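Local atomic coordinates of trans-isoprenyl diphosphate synthase (Caulobacter crescentus, PDB entry 3OYR), a protein that probably makes all-trans-octaprenyl diphosphate, the precursor of isoprenoid quinone side chains, by adding five isopentenyl diphosphate units to farnesyl diphosphate. Residues D232-Y237 with K246-F252; L179-Y184 with A257-L263. The contacts are given in a common frame with arbitrary orientation. Residues are numbered along the deposited sequence.

The two contacts show how one helix bundle combines polar chemistry with apolar packing. Contact 1 is buried and almost wholly polar: aspartates at the C-terminal part of helix 211-238 meet the turn leading into helix 250-254 around calcium, water and diphosphate. Contact 2, partly buried and with an exposed edge at S180 and Q181, joins the starts of helices 181-206 and 259-267 through leucines and a tyrosine. Contact 1 is nested inside the chain loop closed by contact 2, and their centres lie about 14 Å apart. They touch where D233 OD2 and Y184 OH, 2.4 Å apart, form a probable hydrogen bond, and where D251 OD2 packs on T258 CG2 at 3.6 Å.

Contact 1. Residues D232-Y237 with K246-F252; sequences DDALDY and KNAGDDF. With CA (calcium ion), chain F; DMA (dimethylallyl diphosphate), chain G; DMA (dimethylallyl diphosphate), chain D.
A second aspartate-rich motif, DDxxD, is a hallmark of trans-prenyl synthases: here D232, D233 and D236 on helical run 232-237. Segment 246-252 is extended at K246, makes a type II turn over N247-D250 with G249 at positive phi (94°), and enters a helix, G249 its N-cap. The backbones come closest at D236 and A248 (CA-CA 4.8 Å). D236 (t rotamer) accepts from the turn and the helix start beyond: its O from G249 N (2.9 Å), its OD2 from D251 N (2.9 Å). Water 6 joins D236 OD2 (2.6 Å) to F252 N (2.9 Å). D232, also t, splits its carboxylate: OD1 binds calcium (2.3 Å), OD2 takes a salt bridge from K246 NZ (2.8 Å). That NZ also donates to O1B of chain G dimethylallyl diphosphate (3.0 Å), whose O1A and O2B, with waters 1, 3 and 4, complete six calcium ligands. D236 OD1 accepts from water 1 (2.5 Å); water 4 lies 2.9 Å from D236 OD1. D233 OD2 probably hydrogen-bonds Y184 OH; D250 OD2 is hydrogen-bonded to S111 OG. D236 OD2 and D251 OD2 (3.2 Å) are tolerated with D251 N and waters as donors, while calcium and K246 offset D232 and diphosphate, consistent with metal-assisted binding.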
# COMPACT_ATOMS: atom_id res chain seq x y z
N ASP B 232 4.93 22.00 8.18
CA ASP B 232 5.52 20.78 8.75
C ASP B 232 7.03 20.76 8.63
O ASP B 232 7.74 20.40 9.58
CB ASP B 232 4.94 19.52 8.10
CG ASP B 232 5.43 18.26 8.78
OD1 ASP B 232 6.43 17.66 8.29
OD2 ASP B 232 4.84 17.90 9.83
N ASP B 233 7.54 21.15 7.46
CA ASP B 233 8.97 21.24 7.23
C ASP B 233 9.64 22.28 8.14
O ASP B 233 10.72 22.03 8.67
CB ASP B 233 9.27 21.48 5.75
CG ASP B 233 9.03 20.23 4.89
OD1 ASP B 233 8.73 19.14 5.43
OD2 ASP B 233 9.14 20.33 3.65
N ALA B 234 9.00 23.43 8.33
CA ALA B 234 9.48 24.45 9.26
C ALA B 234 9.44 23.96 10.71
O ALA B 234 10.39 24.20 11.46
CB ALA B 234 8.69 25.75 9.12
N LEU B 235 8.35 23.29 11.08
CA LEU B 235 8.22 22.67 12.41
C LEU B 235 9.30 21.63 12.72
O LEU B 235 9.64 21.40 13.88
CB LEU B 235 6.81 22.07 12.62
CG LEU B 235 5.72 23.06 12.99
CD1 LEU B 235 4.36 22.39 13.01
CD2 LEU B 235 6.01 23.72 14.35
N ASP B 236 9.85 21.00 11.69
CA ASP B 236 10.90 20.02 11.90
C ASP B 236 12.15 20.64 12.53
O ASP B 236 12.86 19.99 13.30
CB ASP B 236 11.26 19.31 10.60
CG ASP B 236 11.74 17.88 10.84
OD1 ASP B 236 10.93 17.04 11.30
OD2 ASP B 236 12.92 17.59 10.57
N TYR B 237 12.42 21.89 12.20
CA TYR B 237 13.53 22.61 12.80
C TYR B 237 13.09 23.37 14.05
O TYR B 237 13.74 23.28 15.08
CB TYR B 237 14.21 23.52 11.77
CG TYR B 237 15.00 22.74 10.74
CD1 TYR B 237 16.30 22.33 11.02
CD2 TYR B 237 14.43 22.37 9.52
CE1 TYR B 237 17.04 21.60 10.10
CE2 TYR B 237 15.17 21.64 8.59
CZ TYR B 237 16.48 21.26 8.90
OH TYR B 237 17.23 20.54 8.02
N LYS B 246 6.67 13.76 17.39
CA LYS B 246 7.70 13.11 16.61
C LYS B 246 8.97 13.94 16.82
O LYS B 246 8.89 15.09 17.20
CB LYS B 246 7.29 13.06 15.12
CG LYS B 246 6.97 14.42 14.50
CD LYS B 246 6.20 14.28 13.17
CE LYS B 246 6.22 15.57 12.40
NZ LYS B 246 5.10 15.65 11.40
N ASN B 247 10.14 13.33 16.58
CA ASN B 247 11.42 14.00 16.79
C ASN B 247 11.69 15.17 15.85
O ASN B 247 11.75 15.00 14.63
CB ASN B 247 12.58 12.99 16.73
CG ASN B 247 12.51 11.98 17.86
OD1 ASN B 247 12.63 10.76 17.65
ND2 ASN B 247 12.29 12.47 19.06
N ALA B 248 11.83 16.36 16.44
CA ALA B 248 12.39 17.52 15.75
C ALA B 248 13.77 17.14 15.25
O ALA B 248 14.53 16.52 15.97
CB ALA B 248 12.48 18.72 16.70
N GLY B 249 14.08 17.49 14.00
CA GLY B 249 15.39 17.17 13.43
C GLY B 249 15.52 15.88 12.65
O GLY B 249 16.63 15.54 12.19
N ASP B 250 14.42 15.15 12.48
CA ASP B 250 14.42 13.95 11.63
C ASP B 250 14.94 14.22 10.21
O ASP B 250 15.78 13.47 9.75
CB ASP B 250 13.03 13.28 11.57
CG ASP B 250 12.80 12.29 12.72
OD1 ASP B 250 13.73 12.06 13.52
OD2 ASP B 250 11.67 11.74 12.81
N ASP B 251 14.49 15.31 9.56
CA ASP B 251 14.95 15.66 8.20
C ASP B 251 16.45 15.88 8.20
O ASP B 251 17.16 15.28 7.39
CB ASP B 251 14.25 16.92 7.64
CG ASP B 251 12.72 16.76 7.49
OD1 ASP B 251 12.20 15.62 7.33
OD2 ASP B 251 12.03 17.80 7.52
N PHE B 252 16.93 16.72 9.12
CA PHE B 252 18.35 17.01 9.23
C PHE B 252 19.19 15.75 9.48
O PHE B 252 20.16 15.51 8.77
CB PHE B 252 18.65 18.08 10.30
CG PHE B 252 20.11 18.46 10.37
CD1 PHE B 252 20.68 19.27 9.39
CD2 PHE B 252 20.93 17.96 11.39
CE1 PHE B 252 22.03 19.60 9.41
CE2 PHE B 252 22.29 18.29 11.43
CZ PHE B 252 22.84 19.11 10.45
CA CA F . 8.21 16.30 8.60
C1 DMA G . 5.86 12.83 4.29
O1 DMA G . 6.23 13.94 5.11
C2 DMA G . 5.20 11.72 5.05
C3 DMA G . 4.14 11.06 4.57
C4 DMA G . 3.50 11.35 3.24
C5 DMA G . 3.57 9.98 5.42
PA DMA G . 7.30 13.90 6.34
O1A DMA G . 7.75 15.32 6.46
O2A DMA G . 8.31 12.79 6.21
O3A DMA G . 6.26 13.58 7.54
PB DMA G . 6.63 13.28 9.08
O1B DMA G . 5.23 13.23 9.62
O2B DMA G . 7.48 14.45 9.53
O3B DMA G . 7.41 11.98 9.12
C1 DMA D . 1.94 13.62 9.08
O1 DMA D . 0.59 14.09 9.01
C2 DMA D . 2.12 13.52 7.61
C3 DMA D . 2.65 14.51 6.88
C4 DMA D . 3.22 15.76 7.49
C5 DMA D . 2.67 14.31 5.40
PA DMA D . -0.22 14.88 10.15
O1A DMA D . -1.61 15.24 9.67
O2A DMA D . 0.64 16.02 10.63
O3A DMA D . -0.24 13.68 11.24
PB DMA D . -1.42 13.22 12.26
O1B DMA D . -2.38 12.38 11.44
O2B DMA D . -0.54 12.39 13.18
O3B DMA D . -2.05 14.44 12.87
O HOH W 1 8.49 17.39 10.70
O HOH W 2 12.43 20.51 7.15
O HOH W 3 9.51 17.87 7.45
O HOH W 4 10.23 15.13 9.20
O HOH W 5 9.94 14.75 12.55
O HOH W 6 15.33 18.64 10.49

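Contact 2. Residues L179-Y184 with A257-L263; sequences LSQAVY and ATLPLLL
In the all-helical isoprenoid synthase fold, helices far apart in sequence are joined by interlocking side chains, and the meeting of 179-184 with 257-263 is one example. Each segment begins extended (L179 and S180; A257 and T258) and turns helical, from Q181 and L259. S180 and T258 sit at N-cap positions, but only S180 caps with its side chain, its OG accepting from V183 N (3.2 Å). The nearest CA pairs are L179-A257 (7.2 Å), Q181-L259 (6.8 Å) and Y184-T258 (6.9 Å). One bump is L262, on an m,t rotamer: its CD1 enters a hollow formed by the L179 backbone and side chain and the base of Y184, 3.4 Å from L179 O, 4.1 Å from L179 CD2 and 4.5 Å from Y184 CB. L179 in turn sets CD2 against A257, 3.8 Å from A257 CB and 3.5 Å from A257 O. The t rotamer of Y184 brings its ring across the start of the other helix. L259 CB sits over one ring face, 3.8 Å from the centroid and 27° off the normal, a CH-pi contact, while Y184 CE1 lies 3.8 Å from T258 CA. The tyrosine hydroxyl reaches on to D233 of helix 211-238, and L230 of that helix packs on both Y184 and L259. At the exposed margin the extended Q181 covers two leucines, its NE2 lying 3.5 Å from L259 CD1 and 4.0 Å from L263 CD2.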
# COMPACT_ATOMS: atom_id res chain seq x y z
N LEU B 179 19.41 20.46 -4.52
CA LEU B 179 18.00 20.28 -4.78
C LEU B 179 17.40 21.66 -5.04
O LEU B 179 17.61 22.59 -4.27
CB LEU B 179 17.35 19.61 -3.56
CG LEU B 179 15.82 19.51 -3.47
CD1 LEU B 179 15.31 18.47 -4.45
CD2 LEU B 179 15.38 19.14 -2.07
N SER B 180 16.66 21.79 -6.13
CA SER B 180 16.02 23.07 -6.43
C SER B 180 14.72 23.18 -5.65
O SER B 180 14.18 22.19 -5.18
CB SER B 180 15.77 23.23 -7.93
OG SER B 180 14.70 22.42 -8.36
N GLN B 181 14.23 24.41 -5.54
CA GLN B 181 12.97 24.72 -4.91
C GLN B 181 11.81 24.10 -5.72
O GLN B 181 10.83 23.64 -5.13
CB GLN B 181 12.82 26.25 -4.81
CG GLN B 181 11.54 26.75 -4.14
CD GLN B 181 11.69 28.14 -3.53
OE1 GLN B 181 10.71 28.86 -3.35
NE2 GLN B 181 12.93 28.52 -3.20
N ALA B 182 11.96 24.07 -7.04
CA ALA B 182 10.93 23.55 -7.93
C ALA B 182 10.73 22.03 -7.76
O ALA B 182 9.60 21.57 -7.70
CB ALA B 182 11.24 23.91 -9.38
N VAL B 183 11.83 21.28 -7.69
CA VAL B 183 11.77 19.85 -7.40
C VAL B 183 11.22 19.62 -5.99
O VAL B 183 10.37 18.74 -5.81
CB VAL B 183 13.14 19.12 -7.62
CG1 VAL B 183 13.05 17.62 -7.23
CG2 VAL B 183 13.58 19.24 -9.10
N TYR B 184 11.66 20.42 -5.02
CA TYR B 184 11.11 20.36 -3.68
C TYR B 184 9.59 20.54 -3.64
O TYR B 184 8.91 19.77 -2.97
CB TYR B 184 11.77 21.39 -2.77
CG TYR B 184 11.02 21.58 -1.47
CD1 TYR B 184 11.17 20.68 -0.42
CD2 TYR B 184 10.14 22.65 -1.30
CE1 TYR B 184 10.49 20.85 0.76
CE2 TYR B 184 9.44 22.80 -0.13
CZ TYR B 184 9.63 21.91 0.90
OH TYR B 184 8.94 22.09 2.07
N ALA B 257 17.10 17.27 2.51
CA ALA B 257 16.97 18.68 2.20
C ALA B 257 15.52 19.05 2.02
O ALA B 257 14.76 18.43 1.25
CB ALA B 257 17.77 19.03 0.94
N THR B 258 15.12 20.06 2.78
CA THR B 258 13.81 20.65 2.63
C THR B 258 14.05 22.13 2.47
O THR B 258 15.18 22.61 2.70
CB THR B 258 12.96 20.39 3.87
OG1 THR B 258 13.60 20.97 5.00
CG2 THR B 258 12.80 18.89 4.14
N LEU B 259 13.02 22.85 2.06
CA LEU B 259 13.10 24.28 1.84
C LEU B 259 13.76 25.12 2.97
O LEU B 259 14.60 25.94 2.66
CB LEU B 259 11.74 24.85 1.42
CG LEU B 259 11.76 26.27 0.87
CD1 LEU B 259 12.45 26.29 -0.49
CD2 LEU B 259 10.36 26.85 0.82
N PRO B 260 13.39 24.91 4.27
CA PRO B 260 14.08 25.75 5.28
C PRO B 260 15.60 25.66 5.20
O PRO B 260 16.28 26.69 5.29
CB PRO B 260 13.59 25.18 6.61
CG PRO B 260 12.30 24.54 6.31
CD PRO B 260 12.36 24.06 4.89
N LEU B 261 16.11 24.44 5.00
CA LEU B 261 17.54 24.18 4.83
C LEU B 261 18.11 24.82 3.57
O LEU B 261 19.18 25.43 3.61
CB LEU B 261 17.80 22.67 4.81
CG LEU B 261 19.25 22.25 4.56
CD1 LEU B 261 20.09 22.70 5.73
CD2 LEU B 261 19.40 20.75 4.33
N LEU B 262 17.39 24.66 2.46
CA LEU B 262 17.79 25.22 1.18
C LEU B 262 17.89 26.75 1.22
O LEU B 262 18.85 27.34 0.69
CB LEU B 262 16.82 24.79 0.08
CG LEU B 262 16.73 23.33 -0.36
CD1 LEU B 262 15.69 23.19 -1.48
CD2 LEU B 262 18.08 22.81 -0.83
N LEU B 263 16.89 27.37 1.84
CA LEU B 263 16.84 28.82 1.95
C LEU B 263 17.94 29.33 2.86
O LEU B 263 18.58 30.33 2.53
CB LEU B 263 15.47 29.29 2.45
CG LEU B 263 14.26 29.17 1.51
CD1 LEU B 263 12.98 29.58 2.24
CD2 LEU B 263 14.45 30.00 0.23